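Local coordinates for protein NAD-dependent L-serine dehydrogenase (Pseudomonas aeruginosa, PDB 3OBB) that catalyses the NAD-dependent oxidation of L-serine and methyl-L-serine as a homotetramer and is possibly involved in serine catabolism, at residues F161-P165 / D166-Q170; Q178-A181 / V182-I185; A201-L204 / A205-R209; L276-Q280 / G281-R285. All coordinates share one frame; numbering follows the deposited sequence.

Contact 1 (F161-P165 / D166-Q170)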
ATOM      1  N   PHE A 161      -9.832 -27.447 -14.900  1.00 40.38           N
ATOM      2  CA  PHE A 161     -10.237 -27.478 -13.521  1.00 40.56           C
ATOM      3  C   PHE A 161     -11.700 -27.148 -13.368  1.00 41.17           C
ATOM      4  O   PHE A 161     -12.176 -26.180 -13.969  1.00 41.69           O
ATOM      5  CB  PHE A 161      -9.405 -26.482 -12.703  1.00 38.49           C
ATOM      6  CG  PHE A 161      -7.944 -26.789 -12.695  1.00 38.15           C
ATOM      7  CD1 PHE A 161      -7.065 -26.075 -13.510  1.00 35.37           C
ATOM      8  CD2 PHE A 161      -7.431 -27.783 -11.869  1.00 38.97           C
ATOM      9  CE1 PHE A 161      -5.705 -26.328 -13.487  1.00 35.33           C
ATOM     10  CE2 PHE A 161      -6.061 -28.068 -11.866  1.00 39.20           C
ATOM     11  CZ  PHE A 161      -5.198 -27.336 -12.685  1.00 38.23           C
ATOM     12  N   HIS A 162     -12.408 -27.966 -12.584  1.00 42.03           N
ATOM     13  CA  HIS A 162     -13.761 -27.652 -12.146  1.00 42.47           C
ATOM     14  C   HIS A 162     -13.609 -26.876 -10.856  1.00 41.05           C
ATOM     15  O   HIS A 162     -13.343 -27.462  -9.809  1.00 39.99           O
ATOM     16  CB  HIS A 162     -14.545 -28.947 -11.900  1.00 45.82           C
ATOM     17  CG  HIS A 162     -16.023 -28.755 -11.743  1.00 48.49           C
ATOM     18  ND1 HIS A 162     -16.665 -27.574 -12.058  1.00 49.34           N
ATOM     19  CD2 HIS A 162     -16.992 -29.619 -11.360  1.00 50.97           C
ATOM     20  CE1 HIS A 162     -17.961 -27.709 -11.838  1.00 49.06           C
ATOM     21  NE2 HIS A 162     -18.186 -28.943 -11.424  1.00 52.49           N
ATOM     22  N   ALA A 163     -13.713 -25.551 -10.958  1.00 39.28           N
ATOM     23  CA  ALA A 163     -13.459 -24.664  -9.851  1.00 38.16           C
ATOM     24  C   ALA A 163     -14.602 -24.673  -8.824  1.00 39.71           C
ATOM     25  O   ALA A 163     -14.376 -24.417  -7.640  1.00 39.78           O
ATOM     26  CB  ALA A 163     -13.203 -23.268 -10.359  1.00 36.43           C
ATOM     27  N   GLY A 164     -15.819 -24.973  -9.273  1.00 41.17           N
ATOM     28  CA  GLY A 164     -16.977 -25.010  -8.373  1.00 42.76           C
ATOM     29  C   GLY A 164     -18.283 -24.772  -9.124  1.00 44.67           C
ATOM     30  O   GLY A 164     -18.330 -24.984 -10.368  1.00 45.26           O
ATOM     31  N   PRO A 165     -19.332 -24.284  -8.412  1.00 44.81           N
ATOM     32  CA  PRO A 165     -20.613 -24.054  -9.105  1.00 47.04           C
ATOM     33  C   PRO A 165     -20.607 -22.810 -10.029  1.00 46.07           C
ATOM     34  O   PRO A 165     -19.534 -22.329 -10.431  1.00 44.44           O
ATOM     35  CB  PRO A 165     -21.630 -23.924  -7.952  1.00 48.94           C
ATOM     36  CG  PRO A 165     -20.804 -23.387  -6.791  1.00 47.10           C
ATOM     37  CD  PRO A 165     -19.385 -23.898  -6.987  1.00 44.87           C
ATOM     38  N   ASP A 166     -21.790 -22.314 -10.375  1.00 47.37           N
ATOM     39  CA  ASP A 166     -21.918 -21.190 -11.292  1.00 46.79           C
ATOM     40  C   ASP A 166     -21.109 -19.996 -10.850  1.00 44.37           C
ATOM     41  O   ASP A 166     -21.232 -19.584  -9.717  1.00 43.99           O
ATOM     42  CB  ASP A 166     -23.377 -20.772 -11.399  1.00 49.99           C
ATOM     43  CG  ASP A 166     -24.215 -21.769 -12.157  1.00 52.73           C
ATOM     44  OD1 ASP A 166     -23.654 -22.704 -12.770  1.00 55.56           O
ATOM     45  OD2 ASP A 166     -25.434 -21.586 -12.168  1.00 54.11           O
ATOM     46  N   GLY A 167     -20.312 -19.429 -11.764  1.00 42.52           N
ATOM     47  CA  GLY A 167     -19.468 -18.275 -11.446  1.00 40.34           C
ATOM     48  C   GLY A 167     -18.093 -18.565 -10.842  1.00 38.21           C
ATOM     49  O   GLY A 167     -17.244 -17.661 -10.752  1.00 36.99           O
ATOM     50  N   ALA A 168     -17.861 -19.821 -10.445  1.00 37.93           N
ATOM     51  CA  ALA A 168     -16.631 -20.223  -9.727  1.00 35.46           C
ATOM     52  C   ALA A 168     -15.405 -20.202 -10.617  1.00 33.88           C
ATOM     53  O   ALA A 168     -14.279 -20.014 -10.130  1.00 32.38           O
ATOM     54  CB  ALA A 168     -16.791 -21.585  -9.125  1.00 36.26           C
ATOM     55  N   GLY A 169     -15.613 -20.368 -11.929  1.00 37.36           N
ATOM     56  CA  GLY A 169     -14.506 -20.264 -12.868  1.00 35.18           C
ATOM     57  C   GLY A 169     -14.005 -18.835 -12.853  1.00 33.88           C
ATOM     58  O   GLY A 169     -12.803 -18.596 -12.795  1.00 33.22           O
ATOM     59  N   GLN A 170     -14.919 -17.864 -12.897  1.00 34.20           N
ATOM     60  CA  GLN A 170     -14.482 -16.462 -12.841  1.00 33.01           C
ATOM     61  C   GLN A 170     -13.833 -16.170 -11.524  1.00 32.21           C
ATOM     62  O   GLN A 170     -12.916 -15.377 -11.487  1.00 33.42           O
ATOM     63  CB  GLN A 170     -15.621 -15.470 -13.083  1.00 32.79           C
ATOM     64  CG  GLN A 170     -16.346 -15.628 -14.428  1.00 34.83           C
ATOM     65  CD  GLN A 170     -15.447 -15.445 -15.646  1.00 35.11           C
ATOM     66  OE1 GLN A 170     -14.360 -14.871 -15.559  1.00 35.26           O
ATOM     67  NE2 GLN A 170     -15.913 -15.918 -16.790  1.00 32.90           N
TER

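Contact 2 (Q178-A181 / V182-I185)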
ATOM      1  N   GLN A 178      -4.970 -11.865  -9.939  1.00 27.25           N
ATOM      2  CA  GLN A 178      -4.574 -10.897  -8.929  1.00 27.35           C
ATOM      3  C   GLN A 178      -3.290 -11.331  -8.194  1.00 27.09           C
ATOM      4  O   GLN A 178      -2.391 -10.517  -7.916  1.00 25.20           O
ATOM      5  CB  GLN A 178      -5.692 -10.626  -7.935  1.00 27.58           C
ATOM      6  CG  GLN A 178      -5.320  -9.507  -6.965  1.00 28.64           C
ATOM      7  CD  GLN A 178      -6.471  -9.135  -6.019  1.00 31.30           C
ATOM      8  OE1 GLN A 178      -6.972  -9.981  -5.263  1.00 31.33           O
ATOM      9  NE2 GLN A 178      -6.873  -7.877  -6.049  1.00 31.67           N
ATOM     10  N   LEU A 179      -3.219 -12.619  -7.864  1.00 27.27           N
ATOM     11  CA  LEU A 179      -2.024 -13.159  -7.256  1.00 26.94           C
ATOM     12  C   LEU A 179      -0.801 -13.034  -8.224  1.00 26.57           C
ATOM     13  O   LEU A 179       0.294 -12.673  -7.798  1.00 26.05           O
ATOM     14  CB  LEU A 179      -2.240 -14.597  -6.767  1.00 26.04           C
ATOM     15  CG  LEU A 179      -1.008 -15.265  -6.128  1.00 25.89           C
ATOM     16  CD1 LEU A 179      -0.393 -14.434  -4.965  1.00 24.96           C
ATOM     17  CD2 LEU A 179      -1.387 -16.623  -5.589  1.00 24.82           C
ATOM     18  N   LEU A 180      -1.013 -13.312  -9.505  1.00 25.58           N
ATOM     19  CA  LEU A 180       0.048 -13.114 -10.512  1.00 25.81           C
ATOM     20  C   LEU A 180       0.590 -11.680 -10.524  1.00 26.05           C
ATOM     21  O   LEU A 180       1.802 -11.470 -10.643  1.00 26.80           O
ATOM     22  CB  LEU A 180      -0.468 -13.432 -11.924  1.00 24.58           C
ATOM     23  CG  LEU A 180       0.424 -13.067 -13.127  1.00 26.46           C
ATOM     24  CD1 LEU A 180       1.831 -13.609 -13.024  1.00 22.63           C
ATOM     25  CD2 LEU A 180      -0.248 -13.426 -14.534  1.00 24.46           C
ATOM     26  N   ALA A 181      -0.304 -10.708 -10.399  1.00 25.51           N
ATOM     27  CA  ALA A 181       0.093  -9.328 -10.468  1.00 27.42           C
ATOM     28  C   ALA A 181       0.965  -9.027  -9.271  1.00 27.50           C
ATOM     29  O   ALA A 181       1.993  -8.380  -9.381  1.00 29.33           O
ATOM     30  CB  ALA A 181      -1.141  -8.395 -10.488  1.00 26.39           C
ATOM     31  N   VAL A 182       0.536  -9.492  -8.107  1.00 28.18           N
ATOM     32  CA  VAL A 182       1.299  -9.323  -6.867  1.00 25.82           C
ATOM     33  C   VAL A 182       2.659  -9.983  -6.989  1.00 28.01           C
ATOM     34  O   VAL A 182       3.669  -9.363  -6.635  1.00 27.71           O
ATOM     35  CB  VAL A 182       0.512  -9.937  -5.719  1.00 25.91           C
ATOM     36  CG1 VAL A 182       1.371 -10.136  -4.460  1.00 21.76           C
ATOM     37  CG2 VAL A 182      -0.774  -9.100  -5.488  1.00 21.26           C
ATOM     38  N   LEU A 183       2.721 -11.232  -7.493  1.00 26.98           N
ATOM     39  CA  LEU A 183       4.043 -11.851  -7.554  1.00 28.10           C
ATOM     40  C   LEU A 183       4.958 -11.220  -8.594  1.00 27.10           C
ATOM     41  O   LEU A 183       6.192 -11.217  -8.423  1.00 26.09           O
ATOM     42  CB  LEU A 183       3.994 -13.391  -7.675  1.00 28.38           C
ATOM     43  CG  LEU A 183       3.319 -13.998  -8.846  1.00 29.11           C
ATOM     44  CD1 LEU A 183       4.353 -14.062  -9.995  1.00 32.37           C
ATOM     45  CD2 LEU A 183       2.778 -15.403  -8.441  1.00 27.30           C
HETATM   46  N   MSE A 184       4.351 -10.686  -9.645  1.00 25.97           N
HETATM   47  CA  MSE A 184       5.105  -9.994 -10.689  1.00 28.10           C
HETATM   48  C   MSE A 184       5.704  -8.658 -10.192  1.00 27.96           C
HETATM   49  O   MSE A 184       6.882  -8.328 -10.438  1.00 28.27           O
HETATM   50  CB  MSE A 184       4.271  -9.794 -11.970  1.00 28.14           C
HETATM   51  CG  MSE A 184       5.021  -9.020 -13.060  1.00 27.92           C
HETATM   52 SE   MSE A 184       6.580 -10.010 -13.762  0.80 37.33          SE
HETATM   53  CE  MSE A 184       5.722 -11.326 -14.878  1.00 30.68           C
ATOM     54  N   ILE A 185       4.924  -7.890  -9.456  1.00 28.70           N
ATOM     55  CA  ILE A 185       5.489  -6.644  -8.919  1.00 29.06           C
ATOM     56  C   ILE A 185       6.499  -6.957  -7.828  1.00 29.66           C
ATOM     57  O   ILE A 185       7.585  -6.365  -7.786  1.00 28.89           O
ATOM     58  CB  ILE A 185       4.387  -5.692  -8.419  1.00 29.96           C
ATOM     59  CG1 ILE A 185       3.407  -5.436  -9.568  1.00 28.35           C
ATOM     60  CG2 ILE A 185       5.005  -4.358  -7.935  1.00 31.80           C
ATOM     61  CD1 ILE A 185       2.285  -4.455  -9.214  1.00 25.34           C
TER

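Contact 3 (A201-L204 / A205-R209)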
ATOM      1  N   ALA A 201      21.906  -9.549 -12.107  1.00 35.83           N
ATOM      2  CA  ALA A 201      20.490  -9.882 -12.211  1.00 34.21           C
ATOM      3  C   ALA A 201      20.268 -11.405 -12.340  1.00 33.86           C
ATOM      4  O   ALA A 201      19.418 -11.951 -11.645  1.00 33.00           O
ATOM      5  CB  ALA A 201      19.847  -9.122 -13.364  1.00 33.87           C
ATOM      6  N   LYS A 202      21.051 -12.086 -13.181  1.00 35.21           N
ATOM      7  CA  LYS A 202      20.861 -13.538 -13.415  1.00 36.36           C
ATOM      8  C   LYS A 202      21.224 -14.402 -12.225  1.00 36.27           C
ATOM      9  O   LYS A 202      20.639 -15.469 -12.050  1.00 37.58           O
ATOM     10  CB  LYS A 202      21.686 -14.054 -14.591  1.00 38.67           C
ATOM     11  CG  LYS A 202      21.076 -13.791 -15.958  1.00 40.75           C
ATOM     12  CD  LYS A 202      22.029 -14.343 -17.028  1.00 45.17           C
ATOM     13  CE  LYS A 202      21.724 -13.813 -18.409  1.00 46.20           C
ATOM     14  NZ  LYS A 202      22.225 -14.766 -19.463  1.00 49.82           N
ATOM     15  N   VAL A 203      22.180 -13.955 -11.414  1.00 35.11           N
ATOM     16  CA  VAL A 203      22.534 -14.680 -10.208  1.00 34.31           C
ATOM     17  C   VAL A 203      21.421 -14.563  -9.172  1.00 33.40           C
ATOM     18  O   VAL A 203      21.001 -15.558  -8.606  1.00 32.65           O
ATOM     19  CB  VAL A 203      23.873 -14.192  -9.578  1.00 35.63           C
ATOM     20  CG1 VAL A 203      24.143 -14.960  -8.272  1.00 33.35           C
ATOM     21  CG2 VAL A 203      25.065 -14.337 -10.581  1.00 34.11           C
ATOM     22  N   LEU A 204      20.953 -13.339  -8.938  1.00 32.34           N
ATOM     23  CA  LEU A 204      19.832 -13.104  -8.031  1.00 31.49           C
ATOM     24  C   LEU A 204      18.553 -13.831  -8.456  1.00 31.38           C
ATOM     25  O   LEU A 204      17.885 -14.417  -7.594  1.00 30.60           O
ATOM     26  CB  LEU A 204      19.566 -11.613  -7.858  1.00 29.79           C
ATOM     27  CG  LEU A 204      18.345 -11.306  -7.015  1.00 30.28           C
ATOM     28  CD1 LEU A 204      18.498 -11.750  -5.520  1.00 32.27           C
ATOM     29  CD2 LEU A 204      17.974  -9.838  -7.118  1.00 28.99           C
ATOM     30  N   ALA A 205      18.223 -13.775  -9.764  1.00 30.68           N
ATOM     31  CA  ALA A 205      17.071 -14.485 -10.317  1.00 30.67           C
ATOM     32  C   ALA A 205      17.134 -15.981 -10.014  1.00 31.71           C
ATOM     33  O   ALA A 205      16.142 -16.573  -9.583  1.00 30.07           O
ATOM     34  CB  ALA A 205      16.943 -14.254 -11.859  1.00 30.51           C
ATOM     35  N   GLU A 206      18.301 -16.597 -10.233  1.00 33.75           N
ATOM     36  CA  GLU A 206      18.422 -18.044 -10.027  1.00 34.87           C
ATOM     37  C   GLU A 206      18.238 -18.378  -8.535  1.00 33.93           C
ATOM     38  O   GLU A 206      17.542 -19.343  -8.182  1.00 33.19           O
ATOM     39  CB  GLU A 206      19.748 -18.614 -10.590  1.00 36.21           C
ATOM     40  CG  GLU A 206      19.886 -20.140 -10.325  1.00 39.00           C
ATOM     41  CD  GLU A 206      21.308 -20.748 -10.446  1.00 41.67           C
ATOM     42  OE1 GLU A 206      22.294 -19.992 -10.678  1.00 47.20           O
ATOM     43  OE2 GLU A 206      21.423 -22.002 -10.275  1.00 42.54           O
ATOM     44  N   ILE A 207      18.855 -17.577  -7.661  1.00 33.41           N
ATOM     45  CA  ILE A 207      18.793 -17.831  -6.208  1.00 32.93           C
ATOM     46  C   ILE A 207      17.349 -17.808  -5.714  1.00 31.92           C
ATOM     47  O   ILE A 207      16.890 -18.741  -5.052  1.00 30.95           O
ATOM     48  CB  ILE A 207      19.686 -16.830  -5.423  1.00 33.34           C
ATOM     49  CG1 ILE A 207      21.159 -17.198  -5.579  1.00 33.41           C
ATOM     50  CG2 ILE A 207      19.361 -16.808  -3.949  1.00 32.62           C
ATOM     51  CD1 ILE A 207      22.117 -16.042  -5.317  1.00 32.43           C
HETATM   52  N   MSE A 208      16.615 -16.764  -6.096  1.00 31.29           N
HETATM   53  CA  MSE A 208      15.245 -16.585  -5.618  1.00 31.16           C
HETATM   54  C   MSE A 208      14.327 -17.611  -6.227  1.00 31.48           C
HETATM   55  O   MSE A 208      13.455 -18.141  -5.519  1.00 30.61           O
HETATM   56  CB  MSE A 208      14.732 -15.167  -5.867  1.00 30.51           C
HETATM   57  CG  MSE A 208      15.497 -14.117  -5.098  1.00 28.89           C
HETATM   58 SE   MSE A 208      14.613 -12.407  -5.056  0.80 32.51          SE
HETATM   59  CE  MSE A 208      14.489 -12.096  -7.003  1.00 30.82           C
ATOM     60  N   ARG A 209      14.530 -17.919  -7.516  1.00 32.14           N
ATOM     61  CA  ARG A 209      13.686 -18.894  -8.229  1.00 32.27           C
ATOM     62  C   ARG A 209      13.754 -20.241  -7.541  1.00 32.97           C
ATOM     63  O   ARG A 209      12.750 -20.980  -7.454  1.00 33.78           O
ATOM     64  CB  ARG A 209      14.089 -19.049  -9.717  1.00 32.46           C
ATOM     65  CG  ARG A 209      13.429 -20.275 -10.383  1.00 33.03           C
ATOM     66  CD  ARG A 209      13.790 -20.479 -11.870  1.00 33.68           C
ATOM     67  NE  ARG A 209      15.232 -20.618 -12.041  1.00 35.60           N
ATOM     68  CZ  ARG A 209      15.898 -21.762 -11.928  1.00 39.83           C
ATOM     69  NH1 ARG A 209      15.215 -22.890 -11.695  1.00 37.68           N
ATOM     70  NH2 ARG A 209      17.252 -21.769 -12.077  1.00 38.29           N
TER

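Contact 4 (L276-Q280 / G281-R285)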
ATOM      1  N   LEU A 276      -0.728   3.539 -12.694  1.00 31.68           N
ATOM      2  CA  LEU A 276       0.427   4.428 -12.896  1.00 32.47           C
ATOM      3  C   LEU A 276       1.096   4.109 -14.223  1.00 32.07           C
ATOM      4  O   LEU A 276       1.455   4.990 -14.956  1.00 32.15           O
ATOM      5  CB  LEU A 276       1.434   4.210 -11.765  1.00 32.60           C
ATOM      6  CG  LEU A 276       1.551   5.222 -10.610  1.00 36.24           C
ATOM      7  CD1 LEU A 276       0.259   5.984 -10.233  1.00 36.02           C
ATOM      8  CD2 LEU A 276       2.297   4.662  -9.373  1.00 32.10           C
ATOM      9  N   LEU A 277       1.233   2.830 -14.536  1.00 31.31           N
ATOM     10  CA  LEU A 277       1.799   2.410 -15.817  1.00 31.98           C
ATOM     11  C   LEU A 277       0.960   2.915 -16.974  1.00 32.87           C
ATOM     12  O   LEU A 277       1.511   3.295 -18.007  1.00 33.64           O
ATOM     13  CB  LEU A 277       1.933   0.880 -15.894  1.00 30.73           C
ATOM     14  CG  LEU A 277       3.069   0.315 -15.036  1.00 32.64           C
ATOM     15  CD1 LEU A 277       3.000  -1.199 -15.064  1.00 34.34           C
ATOM     16  CD2 LEU A 277       4.438   0.851 -15.530  1.00 31.85           C
ATOM     17  N   LEU A 278      -0.358   2.937 -16.785  1.00 32.88           N
ATOM     18  CA  LEU A 278      -1.277   3.412 -17.814  1.00 34.89           C
ATOM     19  C   LEU A 278      -1.111   4.909 -18.053  1.00 35.77           C
ATOM     20  O   LEU A 278      -1.039   5.333 -19.219  1.00 34.98           O
ATOM     21  CB  LEU A 278      -2.733   3.054 -17.504  1.00 34.63           C
ATOM     22  CG  LEU A 278      -3.112   1.582 -17.183  1.00 36.68           C
ATOM     23  CD1 LEU A 278      -4.642   1.416 -17.064  1.00 39.24           C
ATOM     24  CD2 LEU A 278      -2.555   0.518 -18.131  1.00 33.17           C
ATOM     25  N   LYS A 279      -1.018   5.695 -16.964  1.00 35.75           N
ATOM     26  CA  LYS A 279      -0.778   7.127 -17.104  1.00 37.74           C
ATOM     27  C   LYS A 279       0.493   7.338 -17.927  1.00 37.89           C
ATOM     28  O   LYS A 279       0.562   8.277 -18.704  1.00 39.53           O
ATOM     29  CB  LYS A 279      -0.652   7.881 -15.753  1.00 37.92           C
ATOM     30  CG  LYS A 279      -1.735   7.655 -14.615  1.00 42.53           C
ATOM     31  CD  LYS A 279      -3.217   7.510 -15.073  1.00 47.92           C
ATOM     32  CE  LYS A 279      -3.946   8.834 -15.121  1.00 50.23           C
ATOM     33  NZ  LYS A 279      -4.897   8.864 -16.290  1.00 54.40           N
ATOM     34  N   GLN A 280       1.483   6.458 -17.752  1.00 36.76           N
ATOM     35  CA  GLN A 280       2.769   6.563 -18.437  1.00 38.42           C
ATOM     36  C   GLN A 280       2.780   6.129 -19.916  1.00 38.37           C
ATOM     37  O   GLN A 280       3.772   6.322 -20.599  1.00 39.83           O
ATOM     38  CB  GLN A 280       3.873   5.817 -17.664  1.00 37.31           C
ATOM     39  CG  GLN A 280       4.336   6.541 -16.398  1.00 37.84           C
ATOM     40  CD  GLN A 280       5.161   5.644 -15.429  1.00 38.54           C
ATOM     41  OE1 GLN A 280       5.267   5.940 -14.234  1.00 41.28           O
ATOM     42  NE2 GLN A 280       5.695   4.536 -15.934  1.00 38.19           N
ATOM     43  N   GLY A 281       1.685   5.579 -20.414  1.00 37.22           N
ATOM     44  CA  GLY A 281       1.595   5.219 -21.816  1.00 36.90           C
ATOM     45  C   GLY A 281       1.864   3.764 -22.140  1.00 36.42           C
ATOM     46  O   GLY A 281       2.014   3.410 -23.332  1.00 36.41           O
ATOM     47  N   TYR A 282       1.918   2.921 -21.095  1.00 34.83           N
ATOM     48  CA  TYR A 282       2.350   1.515 -21.232  1.00 34.55           C
ATOM     49  C   TYR A 282       1.196   0.494 -21.298  1.00 33.31           C
ATOM     50  O   TYR A 282       1.400  -0.686 -21.054  1.00 33.18           O
ATOM     51  CB  TYR A 282       3.305   1.116 -20.085  1.00 34.40           C
ATOM     52  CG  TYR A 282       4.609   1.887 -20.045  1.00 36.72           C
ATOM     53  CD1 TYR A 282       5.385   2.042 -21.201  1.00 41.33           C
ATOM     54  CD2 TYR A 282       5.070   2.462 -18.868  1.00 37.76           C
ATOM     55  CE1 TYR A 282       6.569   2.780 -21.200  1.00 41.97           C
ATOM     56  CE2 TYR A 282       6.281   3.192 -18.846  1.00 41.21           C
ATOM     57  CZ  TYR A 282       7.025   3.344 -20.024  1.00 40.73           C
ATOM     58  OH  TYR A 282       8.236   4.025 -20.049  1.00 41.04           O
ATOM     59  N   ALA A 283      -0.007   0.955 -21.583  1.00 33.17           N
ATOM     60  CA  ALA A 283      -1.192   0.086 -21.682  1.00 32.60           C
ATOM     61  C   ALA A 283      -0.972  -1.124 -22.592  1.00 32.11           C
ATOM     62  O   ALA A 283      -1.377  -2.234 -22.249  1.00 32.07           O
ATOM     63  CB  ALA A 283      -2.414   0.904 -22.157  1.00 33.43           C
ATOM     64  N   GLU A 284      -0.290  -0.947 -23.717  1.00 32.45           N
ATOM     65  CA  GLU A 284      -0.111  -2.077 -24.618  1.00 33.38           C
ATOM     66  C   GLU A 284       1.221  -2.808 -24.498  1.00 33.39           C
ATOM     67  O   GLU A 284       1.521  -3.657 -25.339  1.00 32.84           O
ATOM     68  CB  GLU A 284      -0.320  -1.673 -26.084  1.00 35.23           C
ATOM     69  CG  GLU A 284      -1.597  -0.895 -26.352  1.00 39.30           C
ATOM     70  CD  GLU A 284      -2.333  -1.392 -27.583  1.00 42.56           C
ATOM     71  OE1 GLU A 284      -1.700  -1.890 -28.560  1.00 43.46           O
ATOM     72  OE2 GLU A 284      -3.567  -1.273 -27.556  1.00 44.90           O
ATOM     73  N   ARG A 285       2.028  -2.483 -23.481  1.00 33.03           N
ATOM     74  CA  ARG A 285       3.241  -3.257 -23.233  1.00 33.56           C
ATOM     75  C   ARG A 285       2.858  -4.512 -22.451  1.00 33.24           C
ATOM     76  O   ARG A 285       1.771  -4.584 -21.816  1.00 32.56           O
ATOM     77  CB  ARG A 285       4.322  -2.428 -22.496  1.00 32.69           C
ATOM     78  CG  ARG A 285       4.752  -1.150 -23.245  1.00 35.66           C
ATOM     79  CD  ARG A 285       6.161  -1.294 -23.875  1.00 38.00           C
ATOM     80  NE  ARG A 285       6.687   0.022 -24.257  1.00 39.08           N
ATOM     81  CZ  ARG A 285       7.967   0.380 -24.219  1.00 40.98           C
ATOM     82  NH1 ARG A 285       8.907  -0.474 -23.823  1.00 37.03           N
ATOM     83  NH2 ARG A 285       8.312   1.610 -24.590  1.00 42.82           N
TER
HETATM   84  O   HOH W   1      -1.416   3.884 -21.511  1.00 40.09           O

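Contact 1 (F161-P165 / D166-Q170)
Ala168 turns its methyl back onto the end of the strand that precedes it and fits over Gly164, with CB 3.5 Å from Gly164 CA. Two more apolar groups border that methyl: Pro165 presents the CD corner of its ring, 4.1 Å from Ala168 CB, and Ala163 points its own CB inward to within 4.2 Å of Ala168 CB. Ala163 CB also reaches the first helical peptide, lying 3.4 Å from Ala168 O. Gly164 adopts a backbone shape (phi 155°) in which a CB would strike the Pro165 ring, and the bare CA is what the Ala168 methyl covers. Between strand and helix the chain makes a type II beta turn from Pro165 to Ala168, closed by Ala168 N donating to Pro165 O at 3.0 Å. Gly167, with positive phi (86°), takes the third place of this turn and is also the N-cap of helix 168-196. Here strand 159-164, the outermost strand, within the chain, of the sheet of the Rossmann-type NAD-binding domain, passes into the long helix that carries the active-site Lys173. The carboxylate of Asp120 lies against the start of that helix, accepting from Gly167 N and Gln170 N and weakly from Gly169 N. With CG beside its backbone N (chi1 -71°), Asp166 carries its carboxylate away from the strand, where OD2 forms a salt bridge with Arg112. Ala163 and Ala168 also pack on Ile207 and Leu199, respectively, of a second subunit.

Contact 2 (Q178-A181 / V182-I185)
A chi1 of 60° sets Leu183 CG between its own backbone N and carbonyl carbon, folding the side chain back along the helix over the preceding turn. CG therefore rests on two carbonyl oxygens at once, 3.5 Å from both Leu179 O and Leu180 O. Leu180 has its CG beside its carbonyl carbon (chi1 170°), which carries CD1 forward to meet Leu183 CD1 at 4.0 Å; the two isobutyl groups cross obliquely. The other branch of Leu183 faces back, CD2 lying 4.4 Å from Leu179 CG, so that one leucine bridges neighbours three and four residues earlier. The backbone beneath is regular alpha helix, the middle of the long helix 168-196, with the amides of Val182, Leu183, Met184 and Ile185 each donating to the carbonyl four residues before. The bond from Leu183 N to Leu179 O is short, at 2.8 Å. Beta-branched residues cover other carbonyls of this turn: Val182 CG2 is 3.2 Å from Gln178 O, and Ile185 CG1 lies 3.3 Å from Ala181 O. Met184, a selenomethionine, touches the turn through CB, 3.3 Å from Leu180 O, while the bent remainder of its chain leads away toward Tyr221 and Phe287. All these side chains are buried, because helices 243-260 and 265-279 pack against the helix and Leu179 and Leu183 both meet Gly213 of a second subunit. Leu180 also touches Trp216 and Met246, and a bound buffer molecule, HEPES, lies about 4 Å from its side chain.

Contact 3 (A201-L204 / A205-R209)
Apolar contact is made by two pairs spaced four residues apart. Val203 and Ile207 lie side by side and point the same way, with Val203 CG1 3.7 Å from Ile207 CD1. Leu204 and Met208, a selenomethionine, meet at a slant: Leu204 CD1 touches Met208 CG at 3.8 Å. A bend at chi3 (-58°) then turns the methyl of Met208 back, bringing CE to 3.9 Å from Leu204 CG. Backbone hydrogen bonds join the same turns. Ala205 N donates to Ala201 O at 2.9 Å, while Glu206 N donates to Lys202 O at a longer 3.2 Å. Ile207 N and Met208 N donate likewise to Val203 O and Leu204 O. Among the charged groups, Glu206 runs out extended beyond CG, and its OE2 forms a salt bridge with Arg210. Between subunits, Val203 packs on His162 and Ile207 on Phe161, both of a second subunit, whereas Met208 also lies on Ala190 and Met191 of its own chain. The arrangement is that of a short amphipathic alpha helix, 201-209, in the all-helical C-terminal domain of the 3-hydroxyisobutyrate dehydrogenase family, here laid against strand 159-164 of the partner's Rossmann domain.

Contact 4 (L276-Q280 / G281-R285)
Tyr282 folds back over the end of helix 265-279, its ring crossing the Leu277 side chain at about a right angle, with Leu277 CD2 3.8 Å from Tyr282 CD2. Tyr282 CG lies beside its backbone N (chi1 -63°), which lays the ring against the last helical turn. Gln280 frames the same ring: its carbonyl O stands over the centre of one face, 4.3 Å above the plane, and its side-chain NE2 approaches Tyr282 CE2 to 3.3 Å, the amide standing almost perpendicular to the ring (87°). This closely packed part rests on a Schellman motif that ends the helix. Tyr282 N donates to Leu277 O at 3.1 Å, Gly281 N donates to Leu278 O at 3.0 Å, and the positive phi of Gly281 (98°) reverses the chain between them. Gly281 N lies well above the plane of the Leu278 carbonyl. A water donates to Leu278 O at 2.7 Å, giving that oxygen a second donor, and accepts a longer bond of 3.3 Å from Ala283 N. Packing is lighter on this side, where Leu278 reaches Ala283 through CD2 alone, 3.8 Å from Ala283 CA. Gly281 is exposed, and so is Glu284 in the type I turn from Tyr282 to Arg285 that follows. Around the contact, Leu277 and Tyr282 press on Val289, Leu278 lies on Ala247 of helix 243-260, and Gln280 meets Gln280 of a third subunit.

In the fold
The four contacts follow one another along the chain without touching. Contacts 1 and 2 share helix 168-196, their centres about 21 Å apart, and Lys173 of the active site lies between them in sequence, its side chain about 6 Å from Gly169 and about 8 Å from the side chain of Leu180. Contact 3, on the next helix, is about 18 Å from contact 2 between centres. Within one chain its centre is about 36 Å from that of contact 1, yet contact 3 of one subunit meets contact 1 of a second subunit across the interface. Contact 4, about 17 Å from contact 2 between centres, touches other subunits; its Leu278 side chain lies about 8 Å from that of the NAD-binding Lys248.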